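Local atomic coordinates of ATP-dependent Clp protease proteolytic subunit (Listeria monocytogenes, PDB entry 4JCQ), a protein that probably cleaves peptide bonds as the serine-protease component of an ATP-dependent Clp protease, helping to degrade misfolded proteins. Residues H[16-28]-H[38-51]. Sequence-based numbering, arbitrary orientation.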
ATOM      1  N   GLN H  16      20.656  -0.993   8.870  1.00105.62           N
ATOM      2  CA  GLN H  16      21.956  -1.652   8.999  1.00105.57           C
ATOM      3  C   GLN H  16      22.450  -1.629  10.447  1.00 98.25           C
ATOM      4  O   GLN H  16      23.008  -2.615  10.933  1.00 91.74           O
ATOM      5  CB  GLN H  16      22.977  -0.991   8.063  1.00108.19           C
ATOM      6  CG  GLN H  16      24.275  -1.765   7.864  1.00110.34           C
ATOM      7  CD  GLN H  16      25.333  -1.451   8.911  1.00111.35           C
ATOM      8  OE1 GLN H  16      25.960  -2.355   9.463  1.00110.94           O
ATOM      9  NE2 GLN H  16      25.534  -0.166   9.189  1.00113.41           N
ATOM     10  N   LYS H  17      22.237  -0.503  11.126  1.00 91.94           N
ATOM     11  CA  LYS H  17      22.610  -0.357  12.532  1.00 85.89           C
ATOM     12  C   LYS H  17      21.572  -1.007  13.453  1.00 75.78           C
ATOM     13  O   LYS H  17      21.881  -1.369  14.591  1.00 72.38           O
ATOM     14  CB  LYS H  17      22.802   1.118  12.885  1.00 85.16           C
ATOM     15  CG  LYS H  17      23.753   1.352  14.044  1.00 83.39           C
ATOM     16  CD  LYS H  17      24.287   2.773  14.041  1.00 80.46           C
ATOM     17  CE  LYS H  17      25.427   2.916  15.027  1.00 79.96           C
ATOM     18  NZ  LYS H  17      26.064   4.253  14.958  1.00 78.76           N
ATOM     19  N   LEU H  18      20.346  -1.148  12.949  1.00 68.59           N
ATOM     20  CA  LEU H  18      19.282  -1.862  13.651  1.00 63.37           C
ATOM     21  C   LEU H  18      19.573  -3.365  13.670  1.00 59.06           C
ATOM     22  O   LEU H  18      19.247  -4.060  14.635  1.00 54.19           O
ATOM     23  CB  LEU H  18      17.927  -1.582  12.992  1.00 63.19           C
ATOM     24  CG  LEU H  18      16.635  -2.025  13.690  1.00 64.94           C
ATOM     25  CD1 LEU H  18      16.403  -1.263  14.988  1.00 65.17           C
ATOM     26  CD2 LEU H  18      15.449  -1.849  12.754  1.00 62.49           C
ATOM     27  N   ILE H  19      20.187  -3.851  12.593  1.00 56.92           N
ATOM     28  CA  ILE H  19      20.643  -5.237  12.496  1.00 54.55           C
ATOM     29  C   ILE H  19      21.862  -5.498  13.390  1.00 51.06           C
ATOM     30  O   ILE H  19      22.041  -6.612  13.891  1.00 46.69           O
ATOM     31  CB  ILE H  19      20.890  -5.639  11.016  1.00 55.30           C
ATOM     32  CG1 ILE H  19      19.736  -6.503  10.495  1.00 57.85           C
ATOM     33  CG2 ILE H  19      22.200  -6.393  10.832  1.00 53.32           C
ATOM     34  CD1 ILE H  19      18.477  -5.738  10.149  1.00 62.65           C
ATOM     35  N   ASP H  20      22.674  -4.460  13.602  1.00 50.63           N
ATOM     36  CA  ASP H  20      23.864  -4.539  14.453  1.00 53.18           C
ATOM     37  C   ASP H  20      23.543  -4.802  15.927  1.00 44.94           C
ATOM     38  O   ASP H  20      24.381  -5.326  16.663  1.00 44.28           O
ATOM     39  CB  ASP H  20      24.708  -3.264  14.325  1.00 60.38           C
ATOM     40  CG  ASP H  20      25.428  -3.162  12.987  1.00 69.09           C
ATOM     41  OD1 ASP H  20      25.713  -4.210  12.367  1.00 67.59           O
ATOM     42  OD2 ASP H  20      25.718  -2.025  12.559  1.00 70.66           O
ATOM     43  N   THR H  21      22.334  -4.437  16.350  1.00 39.97           N
ATOM     44  CA  THR H  21      21.888  -4.674  17.728  1.00 37.22           C
ATOM     45  C   THR H  21      21.579  -6.152  17.978  1.00 34.89           C
ATOM     46  O   THR H  21      21.498  -6.587  19.129  1.00 33.42           O
ATOM     47  CB  THR H  21      20.645  -3.833  18.090  1.00 36.16           C
ATOM     48  OG1 THR H  21      19.530  -4.246  17.290  1.00 32.66           O
ATOM     49  CG2 THR H  21      20.907  -2.351  17.869  1.00 38.00           C
ATOM     50  N   ARG H  22      21.428  -6.909  16.888  1.00 33.02           N
ATOM     51  CA  ARG H  22      21.022  -8.324  16.908  1.00 32.03           C
ATOM     52  C   ARG H  22      19.820  -8.547  17.835  1.00 30.44           C
ATOM     53  O   ARG H  22      19.851  -9.388  18.739  1.00 29.17           O
ATOM     54  CB  ARG H  22      22.194  -9.273  17.244  1.00 32.56           C
ATOM     55  CG  ARG H  22      23.585  -8.689  17.027  1.00 34.31           C
ATOM     56  CD  ARG H  22      24.559  -9.590  16.274  1.00 33.80           C
ATOM     57  NE  ARG H  22      24.319 -11.031  16.390  1.00 31.13           N
ATOM     58  CZ  ARG H  22      24.186 -11.851  15.347  1.00 31.37           C
ATOM     59  NH1 ARG H  22      23.981 -13.148  15.537  1.00 30.71           N
ATOM     60  NH2 ARG H  22      24.267 -11.378  14.107  1.00 30.45           N
ATOM     61  N   THR H  23      18.769  -7.767  17.594  1.00 29.85           N
ATOM     62  CA  THR H  23      17.546  -7.809  18.387  1.00 29.24           C
ATOM     63  C   THR H  23      16.349  -8.145  17.499  1.00 27.90           C
ATOM     64  O   THR H  23      16.214  -7.618  16.393  1.00 30.72           O
ATOM     65  CB  THR H  23      17.307  -6.469  19.120  1.00 31.18           C
ATOM     66  OG1 THR H  23      18.432  -6.178  19.959  1.00 33.46           O
ATOM     67  CG2 THR H  23      16.061  -6.529  19.984  1.00 30.06           C
ATOM     68  N   VAL H  24      15.496  -9.038  17.990  1.00 25.94           N
ATOM     69  CA  VAL H  24      14.272  -9.422  17.294  1.00 24.15           C
ATOM     70  C   VAL H  24      13.084  -9.151  18.214  1.00 22.58           C
ATOM     71  O   VAL H  24      13.109  -9.508  19.396  1.00 21.84           O
ATOM     72  CB  VAL H  24      14.300 -10.913  16.871  1.00 24.14           C
ATOM     73  CG1 VAL H  24      12.984 -11.332  16.226  1.00 23.07           C
ATOM     74  CG2 VAL H  24      15.460 -11.179  15.919  1.00 24.42           C
ATOM     75  N   LEU H  25      12.056  -8.505  17.677  1.00 21.64           N
ATOM     76  CA  LEU H  25      10.844  -8.244  18.442  1.00 21.28           C
ATOM     77  C   LEU H  25       9.727  -9.178  17.999  1.00 20.11           C
ATOM     78  O   LEU H  25       9.408  -9.261  16.812  1.00 20.78           O
ATOM     79  CB  LEU H  25      10.403  -6.781  18.303  1.00 22.39           C
ATOM     80  CG  LEU H  25      11.396  -5.660  18.638  1.00 23.77           C
ATOM     81  CD1 LEU H  25      10.699  -4.312  18.540  1.00 24.60           C
ATOM     82  CD2 LEU H  25      12.023  -5.830  20.015  1.00 22.60           C
ATOM     83  N   ILE H  26       9.157  -9.892  18.963  1.00 19.15           N
ATOM     84  CA  ILE H  26       7.995 -10.745  18.721  1.00 18.41           C
ATOM     85  C   ILE H  26       6.825 -10.172  19.518  1.00 17.70           C
ATOM     86  O   ILE H  26       6.610 -10.525  20.681  1.00 17.37           O
ATOM     87  CB  ILE H  26       8.276 -12.227  19.080  1.00 19.00           C
ATOM     88  CG1 ILE H  26       9.448 -12.767  18.246  1.00 19.33           C
ATOM     89  CG2 ILE H  26       7.037 -13.087  18.863  1.00 19.59           C
ATOM     90  CD1 ILE H  26       9.857 -14.192  18.572  1.00 19.36           C
ATOM     91  N   TYR H  27       6.098  -9.253  18.883  1.00 18.09           N
ATOM     92  CA  TYR H  27       4.985  -8.548  19.507  1.00 18.36           C
ATOM     93  C   TYR H  27       3.691  -8.902  18.780  1.00 19.82           C
ATOM     94  O   TYR H  27       3.627  -8.839  17.550  1.00 21.16           O
ATOM     95  CB  TYR H  27       5.192  -7.026  19.440  1.00 18.51           C
ATOM     96  CG  TYR H  27       6.269  -6.423  20.339  1.00 18.69           C
ATOM     97  CD1 TYR H  27       6.214  -5.074  20.692  1.00 19.57           C
ATOM     98  CD2 TYR H  27       7.338  -7.182  20.826  1.00 18.35           C
ATOM     99  CE1 TYR H  27       7.188  -4.498  21.495  1.00 19.21           C
ATOM    100  CE2 TYR H  27       8.316  -6.615  21.634  1.00 18.79           C
ATOM    101  CZ  TYR H  27       8.235  -5.271  21.965  1.00 19.07           C
ATOM    102  OH  TYR H  27       9.203  -4.695  22.763  1.00 18.50           O
ATOM    103  N   GLY H  28       2.664  -9.276  19.541  1.00 19.75           N
ATOM    104  CA  GLY H  28       1.344  -9.547  18.973  1.00 20.71           C
ATOM    105  C   GLY H  28       1.073 -11.017  18.710  1.00 19.55           C
ATOM    106  O   GLY H  28       1.760 -11.888  19.243  1.00 19.30           O
ATOM    107  N   VAL H  38      10.034 -13.625  11.540  1.00 24.32           N
ATOM    108  CA  VAL H  38      10.999 -13.996  12.581  1.00 23.81           C
ATOM    109  C   VAL H  38      12.053 -14.974  12.050  1.00 24.76           C
ATOM    110  O   VAL H  38      13.246 -14.813  12.327  1.00 24.43           O
ATOM    111  CB  VAL H  38      10.300 -14.551  13.846  1.00 22.99           C
ATOM    112  CG1 VAL H  38      11.306 -15.149  14.822  1.00 23.47           C
ATOM    113  CG2 VAL H  38       9.500 -13.451  14.532  1.00 22.51           C
ATOM    114  N   SER H  39      11.614 -15.971  11.277  1.00 25.18           N
ATOM    115  CA  SER H  39      12.535 -16.924  10.649  1.00 26.44           C
ATOM    116  C   SER H  39      13.568 -16.218   9.769  1.00 27.51           C
ATOM    117  O   SER H  39      14.759 -16.523   9.844  1.00 27.95           O
ATOM    118  CB  SER H  39      11.776 -17.973   9.832  1.00 26.72           C
ATOM    119  OG  SER H  39      11.004 -18.820  10.668  1.00 26.15           O
ATOM    120  N   LYS H  40      13.105 -15.274   8.952  1.00 27.76           N
ATOM    121  CA  LYS H  40      13.988 -14.494   8.080  1.00 30.31           C
ATOM    122  C   LYS H  40      15.012 -13.680   8.866  1.00 30.09           C
ATOM    123  O   LYS H  40      16.189 -13.649   8.503  1.00 32.26           O
ATOM    124  CB  LYS H  40      13.180 -13.580   7.153  1.00 31.97           C
ATOM    125  CG  LYS H  40      12.589 -14.297   5.953  1.00 34.41           C
ATOM    126  CD  LYS H  40      11.739 -13.371   5.100  1.00 37.81           C
ATOM    127  CE  LYS H  40      11.119 -14.124   3.934  1.00 42.65           C
ATOM    128  NZ  LYS H  40      10.246 -13.247   3.107  1.00 46.15           N
ATOM    129  N   GLN H  41      14.561 -13.037   9.942  1.00 28.36           N
ATOM    130  CA  GLN H  41      15.439 -12.239  10.799  1.00 29.04           C
ATOM    131  C   GLN H  41      16.500 -13.098  11.482  1.00 29.01           C
ATOM    132  O   GLN H  41      17.673 -12.724  11.518  1.00 29.37           O
ATOM    133  CB  GLN H  41      14.634 -11.469  11.849  1.00 29.13           C
ATOM    134  CG  GLN H  41      13.811 -10.319  11.294  1.00 29.23           C
ATOM    135  CD  GLN H  41      13.017  -9.610  12.371  1.00 30.67           C
ATOM    136  OE1 GLN H  41      13.584  -9.010  13.281  1.00 29.55           O
ATOM    137  NE2 GLN H  41      11.694  -9.677  12.271  1.00 32.41           N
ATOM    138  N   LEU H  42      16.084 -14.248  12.012  1.00 28.44           N
ATOM    139  CA  LEU H  42      16.996 -15.165  12.698  1.00 28.82           C
ATOM    140  C   LEU H  42      18.040 -15.767  11.758  1.00 31.18           C
ATOM    141  O   LEU H  42      19.210 -15.895  12.127  1.00 31.61           O
ATOM    142  CB  LEU H  42      16.223 -16.277  13.419  1.00 27.91           C
ATOM    143  CG  LEU H  42      15.371 -15.903  14.638  1.00 26.50           C
ATOM    144  CD1 LEU H  42      14.613 -17.121  15.148  1.00 26.82           C
ATOM    145  CD2 LEU H  42      16.208 -15.290  15.754  1.00 27.67           C
ATOM    146  N   LEU H  43      17.612 -16.127  10.549  1.00 31.37           N
ATOM    147  CA  LEU H  43      18.517 -16.669   9.534  1.00 33.83           C
ATOM    148  C   LEU H  43      19.498 -15.614   9.027  1.00 34.28           C
ATOM    149  O   LEU H  43      20.668 -15.917   8.784  1.00 33.14           O
ATOM    150  CB  LEU H  43      17.730 -17.277   8.367  1.00 33.27           C
ATOM    151  CG  LEU H  43      16.997 -18.600   8.627  1.00 34.42           C
ATOM    152  CD1 LEU H  43      15.954 -18.858   7.549  1.00 33.25           C
ATOM    153  CD2 LEU H  43      17.966 -19.771   8.734  1.00 35.90           C
ATOM    154  N   LEU H  44      19.016 -14.382   8.881  1.00 34.04           N
ATOM    155  CA  LEU H  44      19.847 -13.258   8.460  1.00 36.61           C
ATOM    156  C   LEU H  44      20.922 -12.950   9.506  1.00 36.71           C
ATOM    157  O   LEU H  44      22.093 -12.784   9.164  1.00 38.19           O
ATOM    158  CB  LEU H  44      18.973 -12.027   8.169  1.00 37.14           C
ATOM    159  CG  LEU H  44      19.507 -10.724   7.549  1.00 40.54           C
ATOM    160  CD1 LEU H  44      19.918  -9.725   8.621  1.00 43.73           C
ATOM    161  CD2 LEU H  44      20.629 -10.944   6.538  1.00 40.92           C
ATOM    162  N   LEU H  45      20.519 -12.892  10.775  1.00 34.15           N
ATOM    163  CA  LEU H  45      21.448 -12.629  11.877  1.00 34.95           C
ATOM    164  C   LEU H  45      22.478 -13.746  12.052  1.00 36.96           C
ATOM    165  O   LEU H  45      23.644 -13.479  12.359  1.00 39.20           O
ATOM    166  CB  LEU H  45      20.691 -12.383  13.187  1.00 33.07           C
ATOM    167  CG  LEU H  45      19.904 -11.073  13.319  1.00 32.70           C
ATOM    168  CD1 LEU H  45      18.977 -11.126  14.522  1.00 31.46           C
ATOM    169  CD2 LEU H  45      20.825  -9.863  13.399  1.00 33.70           C
ATOM    170  N   GLU H  46      22.043 -14.989  11.847  1.00 37.00           N
ATOM    171  CA  GLU H  46      22.931 -16.149  11.888  1.00 39.26           C
ATOM    172  C   GLU H  46      24.011 -16.076  10.807  1.00 41.23           C
ATOM    173  O   GLU H  46      25.176 -16.383  11.068  1.00 42.47           O
ATOM    174  CB  GLU H  46      22.133 -17.450  11.749  1.00 38.38           C
ATOM    175  CG  GLU H  46      22.996 -18.705  11.727  1.00 40.41           C
ATOM    176  CD  GLU H  46      22.214 -19.975  11.456  1.00 39.82           C
ATOM    177  OE1 GLU H  46      21.268 -19.951  10.638  1.00 40.87           O
ATOM    178  OE2 GLU H  46      22.564 -21.008  12.060  1.00 38.52           O
ATOM    179  N   SER H  47      23.618 -15.664   9.602  1.00 41.50           N
ATOM    180  CA  SER H  47      24.542 -15.572   8.470  1.00 44.65           C
ATOM    181  C   SER H  47      25.601 -14.481   8.651  1.00 46.04           C
ATOM    182  O   SER H  47      26.687 -14.564   8.075  1.00 47.86           O
ATOM    183  CB  SER H  47      23.778 -15.357   7.161  1.00 43.30           C
ATOM    184  OG  SER H  47      23.214 -14.059   7.099  1.00 42.86           O
ATOM    185  N   ILE H  48      25.278 -13.465   9.449  1.00 44.88           N
ATOM    186  CA  ILE H  48      26.198 -12.359   9.711  1.00 47.45           C
ATOM    187  C   ILE H  48      27.301 -12.766  10.696  1.00 48.63           C
ATOM    188  O   ILE H  48      28.487 -12.598  10.402  1.00 48.54           O
ATOM    189  CB  ILE H  48      25.448 -11.090  10.182  1.00 45.48           C
ATOM    190  CG1 ILE H  48      24.588 -10.538   9.039  1.00 43.81           C
ATOM    191  CG2 ILE H  48      26.425 -10.022  10.662  1.00 46.37           C
ATOM    192  CD1 ILE H  48      23.529  -9.550   9.475  1.00 44.98           C
ATOM    193  N   SER H  49      26.908 -13.302  11.852  1.00 46.97           N
ATOM    194  CA  SER H  49      27.866 -13.761  12.865  1.00 47.29           C
ATOM    195  C   SER H  49      27.266 -14.791  13.822  1.00 45.88           C
ATOM    196  O   SER H  49      26.061 -15.054  13.797  1.00 42.40           O
ATOM    197  CB  SER H  49      28.431 -12.574  13.658  1.00 48.13           C
ATOM    198  OG  SER H  49      27.457 -12.025  14.527  1.00 46.33           O
ATOM    199  N   ASN H  50      28.126 -15.366  14.661  1.00 45.21           N
ATOM    200  CA  ASN H  50      27.708 -16.296  15.708  1.00 46.36           C
ATOM    201  C   ASN H  50      27.428 -15.604  17.043  1.00 40.17           C
ATOM    202  O   ASN H  50      27.184 -16.268  18.052  1.00 38.80           O
ATOM    203  CB  ASN H  50      28.757 -17.398  15.898  1.00 50.34           C
ATOM    204  CG  ASN H  50      28.764 -18.405  14.763  1.00 58.98           C
ATOM    205  OD1 ASN H  50      29.816 -18.716  14.206  1.00 63.58           O
ATOM    206  ND2 ASN H  50      27.590 -18.926  14.418  1.00 57.36           N
ATOM    207  N   ASP H  51      27.465 -14.270  17.038  1.00 38.14           N
ATOM    208  CA  ASP H  51      27.173 -13.465  18.226  1.00 40.12           C
ATOM    209  C   ASP H  51      25.742 -13.691  18.728  1.00 37.80           C
ATOM    210  O   ASP H  51      24.850 -13.987  17.933  1.00 35.67           O
ATOM    211  CB  ASP H  51      27.400 -11.978  17.932  1.00 42.26           C
ATOM    212  CG  ASP H  51      28.874 -11.612  17.834  1.00 45.51           C
ATOM    213  OD1 ASP H  51      29.169 -10.470  17.423  1.00 47.81           O
ATOM    214  OD2 ASP H  51      29.740 -12.453  18.166  1.00 40.83           O
TER
HETATM  215  O   HOH W   1      12.318  -7.325  15.173  1.00 28.08           O
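Val24, Ile26, Leu45 and Arg22 carry a strand-on-helix packing contact of the first beta-alpha-beta unit in the Clp protease fold, where helix 32-48 crosses from strand 23-27 to strand 53-59. The short axes of strand 23-27 and helix 38-48 run 171° apart and approach to 9.4 Å, as expected for a crossover helix lying antiparallel over the strand it has just left. Alternate strand side chains meet the helix: Val24 sends CG2 to within 3.8 Å of Leu45 CD1, the two side chains passing alongside and pointing opposite ways. Two residues further along the strand, and two turns back along the helix, Ile26 lies across Val38, its CG1 3.8 Å from Val38 CG2 and brought there by lying anti to the carbonyl carbon (chi1 -59°). At the other end, Ile19 of the preceding weak helix sets CG1 against Leu44 CD1 and CG2 against Ile48 CD1, both at 3.7 Å. Gln41 adds a water bridge, its OE1 accepting from the water that takes the Leu25 N-H. Leu25, turned away from the helix, packs on Lys40 of a neighbouring subunit, and Lys40 on Leu25 of another.

Arg22, at positive phi just after the first helix, ties down the end of helix 38-48 through two kinks in its chain, at chi2 and chi3. NH1 of Arg22 donates to Asp51 O at 2.7 Å, while Ser49 OG sits over one guanidinium face. End-on, Arg22 NH2 (2.8 Å) and, less straight, Arg22 NH1 (3.2 Å) both donate to Leu45 O, which lies in the guanidinium plane.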